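Long-range contact in sulfatase (Bacteroides fragilis CAG:558, PDB 6USS), which probably hydrolyses sulfate esters as a calcium-dependent arylsulfatase of a gut bacterium: residues I452-K460 with K509-I517. The protein carries 1 engineered substitution. Numbering follows the deposited sequence.
Sequences IYYYENGKK and KPCPWPDEI
P514 sets its CA over the centre of one face of the Y453 ring, a CH-pi contact at 3.8 Å to the centroid and 3° off the normal, while its CG reaches Y453 CD2 at 3.7 Å. This is where the C-terminal tail packs on the small four-stranded antiparallel sheet of the sulfatase, at the hairpin turn between strands 449-454 and 460-464. Y453 holds its CG anti to the backbone N (chi1 167°), which carries the ring across to the tail, and the two side chains meet at about a right angle. Beside it, the Y455 ring offers its edge to C511, CD1 lying 3.8 Å from CB. The same tyrosine runs alongside W513; its OH touches the edge of the indole at CZ3 (3.7 Å) and is hydrogen-bonded to N426. Helix 480-496 adds L490 against P514 and L494 against Y455 and W513. Further out, the CG2 methyl of I517, the last residue, rests near G458 O. At the polar edge, Y453 OH donates to P512 O near the ring plane; the modelled 2.4 Å is implausibly short and the exact length doubtful. K460 bends at its last torsion to bring NZ to two acceptors: weakly to I517 O at the chain's C-terminal end (3.1 Å), and more firmly to the peptide carbonyl P514 O at 2.8 Å, the nitrogen tilted 22° from that carbonyl plane.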
loop_
_atom_site.group_PDB
_atom_site.type_symbol
_atom_site.label_atom_id
_atom_site.label_comp_id
_atom_site.label_asym_id
_atom_site.label_seq_id
_atom_site.Cartn_x
_atom_site.Cartn_y
_atom_site.Cartn_z
ATOM N N ILE A 452 33.483 -0.158 24.547
ATOM C CA ILE A 452 32.809 -1.412 24.232
ATOM C C ILE A 452 32.844 -2.292 25.472
ATOM O O ILE A 452 33.912 -2.498 26.075
ATOM C CB ILE A 452 33.457 -2.128 23.034
ATOM C CG1 ILE A 452 33.490 -1.215 21.806
ATOM C CG2 ILE A 452 32.720 -3.416 22.725
ATOM C CD1 ILE A 452 34.403 -1.716 20.704
ATOM N N TYR A 453 31.677 -2.794 25.860
ATOM C CA TYR A 453 31.537 -3.693 26.994
ATOM C C TYR A 453 31.067 -5.049 26.497
ATOM O O TYR A 453 30.134 -5.126 25.691
ATOM C CB TYR A 453 30.541 -3.136 27.997
ATOM C CG TYR A 453 30.100 -4.129 29.050
ATOM C CD1 TYR A 453 30.988 -4.582 30.034
ATOM C CD2 TYR A 453 28.779 -4.590 29.083
ATOM C CE1 TYR A 453 30.570 -5.480 31.018
ATOM C CE2 TYR A 453 28.352 -5.486 30.072
ATOM C CZ TYR A 453 29.251 -5.926 31.037
ATOM O OH TYR A 453 28.843 -6.815 32.021
ATOM N N TYR A 454 31.703 -6.110 26.982
ATOM C CA TYR A 454 31.435 -7.461 26.507
ATOM C C TYR A 454 30.646 -8.207 27.576
ATOM O O TYR A 454 31.170 -8.486 28.663
ATOM C CB TYR A 454 32.732 -8.183 26.169
ATOM C CG TYR A 454 33.480 -7.609 24.979
ATOM C CD1 TYR A 454 34.221 -6.434 25.100
ATOM C CD2 TYR A 454 33.449 -8.240 23.733
ATOM C CE1 TYR A 454 34.915 -5.906 24.028
ATOM C CE2 TYR A 454 34.157 -7.721 22.646
ATOM C CZ TYR A 454 34.893 -6.553 22.803
ATOM O OH TYR A 454 35.600 -6.017 21.743
ATOM N N TYR A 455 29.387 -8.533 27.253
ATOM C CA TYR A 455 28.516 -9.233 28.188
ATOM C C TYR A 455 29.100 -10.565 28.620
ATOM O O TYR A 455 28.845 -11.010 29.741
ATOM C CB TYR A 455 27.148 -9.476 27.558
ATOM C CG TYR A 455 26.271 -8.264 27.422
ATOM C CD1 TYR A 455 25.646 -7.722 28.523
ATOM C CD2 TYR A 455 26.049 -7.673 26.190
ATOM C CE1 TYR A 455 24.825 -6.629 28.416
ATOM C CE2 TYR A 455 25.219 -6.563 26.070
ATOM C CZ TYR A 455 24.610 -6.059 27.195
ATOM O OH TYR A 455 23.789 -4.969 27.129
ATOM N N GLU A 456 29.858 -11.230 27.741
ATOM C CA GLU A 456 30.204 -12.622 28.004
ATOM C C GLU A 456 31.188 -12.753 29.162
ATOM O O GLU A 456 31.123 -13.734 29.915
ATOM C CB GLU A 456 30.753 -13.301 26.739
ATOM C CG GLU A 456 30.610 -14.836 26.757
ATOM C CD GLU A 456 31.252 -15.545 25.555
ATOM O OE1 GLU A 456 31.308 -14.943 24.453
ATOM O OE2 GLU A 456 31.679 -16.721 25.716
ATOM N N ASN A 457 32.087 -11.777 29.344
ATOM C CA ASN A 457 33.019 -11.859 30.460
ATOM C C ASN A 457 33.289 -10.516 31.124
ATOM O O ASN A 457 34.246 -10.421 31.897
ATOM C CB ASN A 457 34.343 -12.467 30.000
ATOM C CG ASN A 457 35.043 -11.609 28.957
ATOM O OD1 ASN A 457 34.464 -10.642 28.446
ATOM N ND2 ASN A 457 36.294 -11.952 28.640
ATOM N N GLY A 458 32.499 -9.475 30.840
ATOM C CA GLY A 458 32.687 -8.173 31.463
ATOM C C GLY A 458 33.894 -7.388 30.988
ATOM O O GLY A 458 34.224 -6.357 31.586
ATOM N N LYS A 459 34.579 -7.857 29.949
ATOM C CA LYS A 459 35.731 -7.143 29.421
ATOM C C LYS A 459 35.299 -5.777 28.894
ATOM O O LYS A 459 34.230 -5.640 28.293
ATOM C CB LYS A 459 36.379 -7.985 28.312
ATOM C CG LYS A 459 37.499 -7.321 27.538
ATOM C CD LYS A 459 38.846 -7.469 28.262
ATOM C CE LYS A 459 39.975 -6.723 27.525
ATOM N NZ LYS A 459 41.041 -6.263 28.473
ATOM N N LYS A 460 36.126 -4.758 29.132
ATOM C CA LYS A 460 35.886 -3.425 28.598
ATOM C C LYS A 460 37.073 -2.978 27.750
ATOM O O LYS A 460 38.226 -3.262 28.082
ATOM C CB LYS A 460 35.617 -2.420 29.727
ATOM C CG LYS A 460 34.328 -2.703 30.529
ATOM C CD LYS A 460 34.059 -1.604 31.571
ATOM C CE LYS A 460 32.739 -1.811 32.303
ATOM N NZ LYS A 460 32.790 -1.350 33.722
ATOM N N LYS A 509 21.218 -15.620 36.275
ATOM C CA LYS A 509 21.108 -14.196 36.545
ATOM C C LYS A 509 21.531 -13.380 35.314
ATOM O O LYS A 509 22.399 -13.806 34.545
ATOM C CB LYS A 509 21.972 -13.841 37.764
ATOM C CG LYS A 509 22.044 -12.339 38.112
ATOM C CD LYS A 509 22.474 -12.057 39.564
ATOM C CE LYS A 509 23.979 -11.815 39.703
ATOM N NZ LYS A 509 24.547 -12.505 40.902
ATOM N N PRO A 510 20.927 -12.211 35.088
ATOM C CA PRO A 510 21.359 -11.374 33.955
ATOM C C PRO A 510 22.850 -11.059 34.015
ATOM O O PRO A 510 23.443 -10.977 35.094
ATOM C CB PRO A 510 20.516 -10.100 34.111
ATOM C CG PRO A 510 19.299 -10.549 34.834
ATOM C CD PRO A 510 19.749 -11.647 35.771
ATOM N N CYS A 511 23.456 -10.876 32.838
ATOM C CA CYS A 511 24.819 -10.350 32.786
ATOM C C CYS A 511 24.861 -8.933 33.359
ATOM O O CYS A 511 23.957 -8.131 33.098
ATOM C CB CYS A 511 25.345 -10.322 31.346
ATOM S SG CYS A 511 25.246 -11.881 30.435
ATOM N N PRO A 512 25.889 -8.594 34.137
ATOM C CA PRO A 512 25.988 -7.228 34.676
ATOM C C PRO A 512 25.936 -6.181 33.576
ATOM O O PRO A 512 26.582 -6.319 32.537
ATOM C CB PRO A 512 27.359 -7.204 35.369
ATOM C CG PRO A 512 27.721 -8.640 35.587
ATOM C CD PRO A 512 27.035 -9.441 34.519
ATOM N N TRP A 513 25.174 -5.118 33.820
ATOM C CA TRP A 513 25.270 -3.908 33.019
ATOM C C TRP A 513 26.717 -3.423 33.065
ATOM O O TRP A 513 27.444 -3.782 34.002
ATOM C CB TRP A 513 24.334 -2.823 33.564
ATOM C CG TRP A 513 22.876 -3.058 33.389
ATOM C CD1 TRP A 513 21.933 -3.063 34.374
ATOM C CD2 TRP A 513 22.172 -3.274 32.155
ATOM N NE1 TRP A 513 20.696 -3.290 33.839
ATOM C CE2 TRP A 513 20.807 -3.425 32.480
ATOM C CE3 TRP A 513 22.566 -3.369 30.813
ATOM C CZ2 TRP A 513 19.826 -3.666 31.512
ATOM C CZ3 TRP A 513 21.597 -3.613 29.851
ATOM C CH2 TRP A 513 20.243 -3.769 30.204
ATOM N N PRO A 514 27.170 -2.591 32.109
ATOM C CA PRO A 514 28.564 -2.106 32.172
ATOM C C PRO A 514 28.910 -1.410 33.478
ATOM O O PRO A 514 30.050 -1.508 33.948
ATOM C CB PRO A 514 28.658 -1.126 30.989
ATOM C CG PRO A 514 27.441 -1.305 30.192
ATOM C CD PRO A 514 26.395 -1.902 31.061
ATOM N N ASP A 515 27.959 -0.685 34.069
ATOM C CA ASP A 515 28.202 0.060 35.297
ATOM C C ASP A 515 27.929 -0.767 36.557
ATOM O O ASP A 515 27.823 -0.197 37.649
ATOM C CB ASP A 515 27.377 1.356 35.308
ATOM C CG ASP A 515 25.884 1.107 35.220
ATOM O OD1 ASP A 515 25.490 0.033 34.721
ATOM O OD2 ASP A 515 25.098 1.980 35.647
ATOM N N GLU A 516 27.813 -2.093 36.432
ATOM C CA GLU A 516 27.797 -2.985 37.587
ATOM C C GLU A 516 29.055 -3.855 37.640
ATOM O O GLU A 516 29.035 -4.932 38.236
ATOM C CB GLU A 516 26.539 -3.859 37.585
ATOM C CG GLU A 516 25.194 -3.118 37.611
ATOM C CD GLU A 516 23.986 -4.032 37.254
ATOM O OE1 GLU A 516 24.119 -4.942 36.395
ATOM O OE2 GLU A 516 22.886 -3.833 37.816
ATOM N N ILE A 517 30.151 -3.406 37.035
ATOM C CA ILE A 517 31.386 -4.185 36.961
ATOM C C ILE A 517 32.554 -3.293 37.343
ATOM O O ILE A 517 32.807 -2.293 36.674
ATOM C CB ILE A 517 31.603 -4.784 35.545
ATOM C CG1 ILE A 517 30.864 -6.106 35.392
ATOM C CG2 ILE A 517 33.098 -4.994 35.252
ATOM C CD1 ILE A 517 31.615 -7.281 35.995
#